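Local coordinates for Two-component sensor histidine kinase (Nostoc sp., PDB 3OLO), which probably serves as a sensor histidine kinase of a two-component system, the crystallised fragment being a PAS domain of the kind that commonly senses signals, at residues L36-D40 and A41-M45; Y17-N20 and N21-E24. All blocks are in the same frame, centred on the assembly; numbering follows the deposited sequence.

Contact 1. Residues L36-D40 and A41-M45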
ATOM      1  N   LEU A  36      -1.499  -2.579 -14.874  1.00 31.35           N
ATOM      2  CA  LEU A  36      -1.147  -1.179 -15.083  1.00 37.84           C
ATOM      3  C   LEU A  36      -0.078  -0.767 -14.094  1.00 31.12           C
ATOM      4  O   LEU A  36       0.741   0.114 -14.365  1.00 30.22           O
ATOM      5  CB  LEU A  36      -2.368  -0.280 -14.885  1.00 37.23           C
ATOM      6  CG  LEU A  36      -3.547  -0.553 -15.813  1.00 33.48           C
ATOM      7  CD1 LEU A  36      -4.700   0.366 -15.464  1.00 37.58           C
ATOM      8  CD2 LEU A  36      -3.140  -0.384 -17.266  1.00 33.72           C
ATOM      9  N   TYR A  37      -0.107  -1.401 -12.930  1.00 29.36           N
ATOM     10  CA  TYR A  37       0.824  -1.091 -11.870  1.00 27.27           C
ATOM     11  C   TYR A  37       0.920  -2.308 -10.967  1.00 27.39           C
ATOM     12  O   TYR A  37      -0.091  -2.908 -10.639  1.00 31.92           O
ATOM     13  CB  TYR A  37       0.340   0.130 -11.075  1.00 26.67           C
ATOM     14  CG  TYR A  37       1.316   0.527 -10.007  1.00 32.16           C
ATOM     15  CD1 TYR A  37       1.338  -0.125  -8.784  1.00 32.92           C
ATOM     16  CD2 TYR A  37       2.250   1.526 -10.234  1.00 33.64           C
ATOM     17  CE1 TYR A  37       2.254   0.225  -7.801  1.00 27.68           C
ATOM     18  CE2 TYR A  37       3.160   1.882  -9.260  1.00 28.73           C
ATOM     19  CZ  TYR A  37       3.162   1.226  -8.052  1.00 28.21           C
ATOM     20  OH  TYR A  37       4.083   1.570  -7.095  1.00 32.69           O
ATOM     21  N   VAL A  38       2.132  -2.686 -10.580  1.00 26.21           N
ATOM     22  CA  VAL A  38       2.324  -3.817  -9.676  1.00 23.58           C
ATOM     23  C   VAL A  38       3.327  -3.424  -8.623  1.00 23.73           C
ATOM     24  O   VAL A  38       4.279  -2.718  -8.941  1.00 29.03           O
ATOM     25  CB  VAL A  38       2.869  -5.082 -10.418  1.00 29.07           C
ATOM     26  CG1 VAL A  38       1.829  -5.629 -11.366  1.00 22.59           C
ATOM     27  CG2 VAL A  38       4.180  -4.767 -11.175  1.00 22.87           C
ATOM     28  N   ASN A  39       3.124  -3.873  -7.380  1.00 28.78           N
ATOM     29  CA  ASN A  39       4.111  -3.648  -6.323  1.00 35.54           C
ATOM     30  C   ASN A  39       5.102  -4.807  -6.237  1.00 34.19           C
ATOM     31  O   ASN A  39       4.869  -5.871  -6.803  1.00 31.83           O
ATOM     32  CB  ASN A  39       3.450  -3.351  -4.959  1.00 31.12           C
ATOM     33  CG  ASN A  39       2.950  -4.601  -4.233  1.00 30.67           C
ATOM     34  OD1 ASN A  39       2.774  -5.658  -4.822  1.00 28.45           O
ATOM     35  ND2 ASN A  39       2.693  -4.460  -2.930  1.00 27.81           N
ATOM     36  N   ASP A  40       6.219  -4.583  -5.552  1.00 29.69           N
ATOM     37  CA  ASP A  40       7.277  -5.583  -5.460  1.00 32.43           C
ATOM     38  C   ASP A  40       6.752  -6.953  -4.995  1.00 29.37           C
ATOM     39  O   ASP A  40       7.162  -7.987  -5.522  1.00 29.15           O
ATOM     40  CB  ASP A  40       8.397  -5.095  -4.527  1.00 35.23           C
ATOM     41  CG  ASP A  40       9.132  -3.861  -5.064  1.00 37.69           C
ATOM     42  OD1 ASP A  40       8.940  -3.485  -6.236  1.00 36.70           O
ATOM     43  OD2 ASP A  40       9.924  -3.266  -4.307  1.00 39.99           O
ATOM     44  N   ALA A  41       5.850  -6.975  -4.016  1.00 23.44           N
ATOM     45  CA  ALA A  41       5.321  -8.248  -3.521  1.00 22.30           C
ATOM     46  C   ALA A  41       4.607  -9.038  -4.635  1.00 26.88           C
ATOM     47  O   ALA A  41       4.678 -10.265  -4.671  1.00 25.61           O
ATOM     48  CB  ALA A  41       4.385  -8.033  -2.314  1.00 23.86           C
ATOM     49  N   THR A  42       3.924  -8.340  -5.541  1.00 24.08           N
ATOM     50  CA  THR A  42       3.312  -8.995  -6.698  1.00 24.55           C
ATOM     51  C   THR A  42       4.348  -9.615  -7.652  1.00 25.21           C
ATOM     52  O   THR A  42       4.147 -10.708  -8.169  1.00 27.30           O
ATOM     53  CB  THR A  42       2.440  -8.007  -7.500  1.00 29.16           C
ATOM     54  OG1 THR A  42       1.304  -7.637  -6.719  1.00 31.05           O
ATOM     55  CG2 THR A  42       1.947  -8.646  -8.798  1.00 23.10           C
ATOM     56  N   CYS A  43       5.446  -8.911  -7.901  1.00 22.54           N
ATOM     57  CA  CYS A  43       6.520  -9.478  -8.711  1.00 25.26           C
ATOM     58  C   CYS A  43       7.060 -10.738  -8.038  1.00 24.46           C
ATOM     59  O   CYS A  43       7.221 -11.766  -8.684  1.00 24.26           O
ATOM     60  CB  CYS A  43       7.622  -8.446  -8.928  1.00 25.70           C
ATOM     61  SG  CYS A  43       6.977  -6.926  -9.658  1.00 30.19           S
ATOM     62  N   ARG A  44       7.287 -10.679  -6.731  1.00 21.99           N
ATOM     63  CA  ARG A  44       7.788 -11.841  -6.012  1.00 28.38           C
ATOM     64  C   ARG A  44       6.829 -13.035  -6.110  1.00 31.81           C
ATOM     65  O   ARG A  44       7.251 -14.165  -6.342  1.00 27.39           O
ATOM     66  CB  ARG A  44       8.038 -11.508  -4.539  1.00 33.34           C
ATOM     67  CG  ARG A  44       8.523 -12.728  -3.747  1.00 42.54           C
ATOM     68  CD  ARG A  44       8.172 -12.674  -2.270  1.00 45.43           C
ATOM     69  NE  ARG A  44       8.215 -14.020  -1.689  1.00 53.03           N
ATOM     70  CZ  ARG A  44       7.177 -14.855  -1.608  1.00 51.21           C
ATOM     71  NH1 ARG A  44       5.968 -14.497  -2.056  1.00 38.75           N
ATOM     72  NH2 ARG A  44       7.347 -16.058  -1.064  1.00 47.91           N
HETATM   73  N   MSE A  45       5.540 -12.788  -5.929  1.00 24.44           N
HETATM   74  CA  MSE A  45       4.565 -13.873  -5.876  1.00 28.26           C
HETATM   75  C   MSE A  45       4.386 -14.541  -7.238  1.00 27.18           C
HETATM   76  O   MSE A  45       4.341 -15.771  -7.354  1.00 23.93           O
HETATM   77  CB  MSE A  45       3.216 -13.340  -5.398  1.00 25.10           C
HETATM   78  CG  MSE A  45       2.117 -14.380  -5.396  1.00 33.21           C
HETATM   79 SE   MSE A  45       0.387 -13.607  -4.835  0.76 36.66          SE
HETATM   80  CE  MSE A  45       0.059 -12.435  -6.328  1.00 28.06           C
TER

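Contact 2. Residues Y17-N20 and N21-E24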
ATOM      1  N   TYR A  17       6.433   4.462  -2.874  1.00 26.99           N
ATOM      2  CA  TYR A  17       7.372   3.873  -1.928  1.00 30.31           C
ATOM      3  C   TYR A  17       6.670   3.025  -0.874  1.00 30.98           C
ATOM      4  O   TYR A  17       7.112   1.930  -0.552  1.00 35.96           O
ATOM      5  CB  TYR A  17       8.172   4.983  -1.256  1.00 36.91           C
ATOM      6  CG  TYR A  17       9.168   5.624  -2.186  1.00 36.71           C
ATOM      7  CD1 TYR A  17      10.255   4.903  -2.662  1.00 43.75           C
ATOM      8  CD2 TYR A  17       9.029   6.939  -2.590  1.00 42.63           C
ATOM      9  CE1 TYR A  17      11.173   5.477  -3.517  1.00 46.74           C
ATOM     10  CE2 TYR A  17       9.945   7.522  -3.448  1.00 43.37           C
ATOM     11  CZ  TYR A  17      11.014   6.786  -3.905  1.00 45.52           C
ATOM     12  OH  TYR A  17      11.935   7.354  -4.751  1.00 53.95           O
ATOM     13  N   LEU A  18       5.567   3.534  -0.341  1.00 22.84           N
ATOM     14  CA  LEU A  18       4.769   2.786   0.629  1.00 25.65           C
ATOM     15  C   LEU A  18       4.260   1.459   0.078  1.00 23.69           C
ATOM     16  O   LEU A  18       4.445   0.410   0.695  1.00 28.38           O
ATOM     17  CB  LEU A  18       3.553   3.616   1.077  1.00 29.24           C
ATOM     18  CG  LEU A  18       3.798   4.598   2.214  1.00 29.42           C
ATOM     19  CD1 LEU A  18       2.642   5.578   2.343  1.00 24.14           C
ATOM     20  CD2 LEU A  18       4.032   3.843   3.523  1.00 26.69           C
ATOM     21  N   ILE A  19       3.596   1.479  -1.073  1.00 23.97           N
ATOM     22  CA  ILE A  19       2.945   0.248  -1.533  1.00 24.60           C
ATOM     23  C   ILE A  19       3.989  -0.788  -1.934  1.00 24.08           C
ATOM     24  O   ILE A  19       3.737  -1.979  -1.884  1.00 26.86           O
ATOM     25  CB  ILE A  19       1.981   0.477  -2.709  1.00 24.70           C
ATOM     26  CG1 ILE A  19       1.035  -0.723  -2.850  1.00 22.65           C
ATOM     27  CG2 ILE A  19       2.742   0.700  -3.983  1.00 21.23           C
ATOM     28  CD1 ILE A  19       0.003  -0.825  -1.700  1.00 21.38           C
ATOM     29  N   ASN A  20       5.168  -0.335  -2.329  1.00 23.12           N
ATOM     30  CA  ASN A  20       6.211  -1.266  -2.719  1.00 23.67           C
ATOM     31  C   ASN A  20       6.921  -1.857  -1.528  1.00 28.39           C
ATOM     32  O   ASN A  20       7.589  -2.865  -1.648  1.00 29.59           O
ATOM     33  CB  ASN A  20       7.177  -0.598  -3.678  1.00 22.34           C
ATOM     34  CG  ASN A  20       6.606  -0.527  -5.059  1.00 27.93           C
ATOM     35  OD1 ASN A  20       6.134  -1.534  -5.589  1.00 36.77           O
ATOM     36  ND2 ASN A  20       6.592   0.656  -5.637  1.00 35.52           N
ATOM     37  N   ASN A  21       6.754  -1.238  -0.367  1.00 28.26           N
ATOM     38  CA  ASN A  21       7.294  -1.820   0.845  1.00 32.10           C
ATOM     39  C   ASN A  21       6.264  -2.659   1.578  1.00 32.47           C
ATOM     40  O   ASN A  21       6.604  -3.393   2.500  1.00 34.97           O
ATOM     41  CB  ASN A  21       7.887  -0.737   1.741  1.00 32.92           C
ATOM     42  CG  ASN A  21       9.302  -0.383   1.326  1.00 49.60           C
ATOM     43  OD1 ASN A  21      10.237  -1.127   1.610  1.00 51.28           O
ATOM     44  ND2 ASN A  21       9.462   0.726   0.612  1.00 52.23           N
ATOM     45  N   ALA A  22       5.009  -2.574   1.154  1.00 29.97           N
ATOM     46  CA  ALA A  22       3.974  -3.401   1.751  1.00 33.93           C
ATOM     47  C   ALA A  22       4.222  -4.879   1.448  1.00 38.83           C
ATOM     48  O   ALA A  22       4.512  -5.267   0.320  1.00 39.40           O
ATOM     49  CB  ALA A  22       2.607  -2.992   1.255  1.00 32.54           C
ATOM     50  N   VAL A  23       4.085  -5.693   2.479  1.00 33.36           N
ATOM     51  CA  VAL A  23       4.216  -7.135   2.368  1.00 39.06           C
ATOM     52  C   VAL A  23       3.187  -7.782   1.423  1.00 37.10           C
ATOM     53  O   VAL A  23       3.465  -8.797   0.789  1.00 33.12           O
ATOM     54  CB  VAL A  23       4.100  -7.766   3.777  1.00 46.46           C
ATOM     55  CG1 VAL A  23       3.702  -9.220   3.700  1.00 46.46           C
ATOM     56  CG2 VAL A  23       5.410  -7.600   4.540  1.00 54.37           C
ATOM     57  N   GLU A  24       1.992  -7.219   1.338  1.00 37.80           N
ATOM     58  CA  GLU A  24       0.936  -7.867   0.571  1.00 40.56           C
ATOM     59  C   GLU A  24       1.037  -7.554  -0.922  1.00 29.87           C
ATOM     60  O   GLU A  24       1.303  -6.425  -1.311  1.00 28.52           O
ATOM     61  CB  GLU A  24      -0.443  -7.456   1.088  1.00 36.62           C
ATOM     62  CG  GLU A  24      -1.563  -7.861   0.139  1.00 42.36           C
ATOM     63  CD  GLU A  24      -2.828  -8.291   0.858  1.00 52.28           C
ATOM     64  OE1 GLU A  24      -3.211  -7.623   1.834  1.00 54.23           O
ATOM     65  OE2 GLU A  24      -3.441  -9.301   0.448  1.00 62.85           O
TER
HETATM   66  O   HOH W   1       5.621  -4.783  -1.913  1.00 37.36           O

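Contact 1. Residues L36-D40 and A41-M45
Asn39 caps the helix 40-46, and its OD1 accepts the backbone N-H of Thr42 at 3.0 Å, an N-cap bond with an N-H...O angle of 152°. The donor does not lie in the plane of the amide but is tilted 33° from it. The side chain reaches this place because CG sits between its own backbone N and carbonyl carbon (chi1 79°), which folds the amide back over the first turn. OD1 also lies 3.1 Å from Thr42 OG1, a hydroxyl that has Ser26 O as another possible acceptor, and it receives a further bond from Ser26 N. The second half of the amide is equally engaged: ND2 donates to the carbonyls of Ile19 and Glu24, so both polar ends of this buried side chain are satisfied.

The backbone O of Asn39 starts the helical pattern by accepting from Cys43 N at 3.3 Å; Thr42 N adds a weak second bond to the same oxygen. One residue on, Arg44 N donates to Asp40 O at 3.0 Å. The Asp40 carboxylate forms a salt bridge through OD1 with Arg50, whose guanidinium also donates to the backbone O of Val38.

The apolar part of the contact comes from Val38. Its CG1 meets Thr42 CG2 at 4.0 Å, the two side chains crossing at about a right angle, and its CG2 touches Cys43 SG at 3.8 Å. The whole corner joins the edge strand 35-38 to the helix 40-46, with Phe27 of strand 25-29 and Leu53 of helix 50-53 packed against Val38 and Thr42.

Contact 2. Residues Y17-N20 and N21-E24
Asn21 folds its side chain back along the last turn of the helix 8-21, which precedes the first strand of the PAS fold, and hands its amide to the carbonyl of Tyr17. ND2 donates to Tyr17 O at 2.9 Å with an N-H...O angle of 158°. That oxygen lies close to the plane of the Asn21 amide, whereas ND2 stands 34° off the plane of the Tyr17 carbonyl. With CG beside its own backbone N (chi1 -83°), the amide runs back toward the preceding turn, and the backbone N of Asn21 adds a weak bond to the same oxygen.

The phenol of Tyr17 leads away from this turn and packs edge-to-face with Phe109 of the second subunit. The first bonds of the Asn20 and Ile19 side chains point away from the segment 21-24, although Asn20 CB still touches Asn21 N. The Asn20 amide carries its OD1 to Asp40 N. Ile19 CD1 lies 4.5 Å from Ala22 CB of the same chain, a loose apolar touch, and Ile19 also packs on Ile19 of the second subunit.

As the helix runs out, bonds to the residue three back appear beside those to the residue four back. Ala22 N forms weak bonds with Leu18 O and Ile19 O, and Asn21 N also donates to Leu18 O at 3.0 Å.

Overall arrangement
Two neighbouring turns, one ending a helix and one beginning another, are tied together here through polar side chains. Contact 2 precedes contact 1 in the chain, and their centres lie about 9 Å apart. The joint is Asn39 ND2 of contact 1, 2.9 Å from Ile19 O and 2.9 Å from Glu24 O of contact 2, which connects the cap of the helix 40-46 to the last turn of the helix 8-21 and to the loop that follows it. Both contacts also reach the second subunit, so the pair of turns borders the dimer interface. Bound glycerol, probably from the crystallisation liquor, comes within about 3 Å (nearest atoms) of the Asp40 side chain and about 4 Å of that of Asn20.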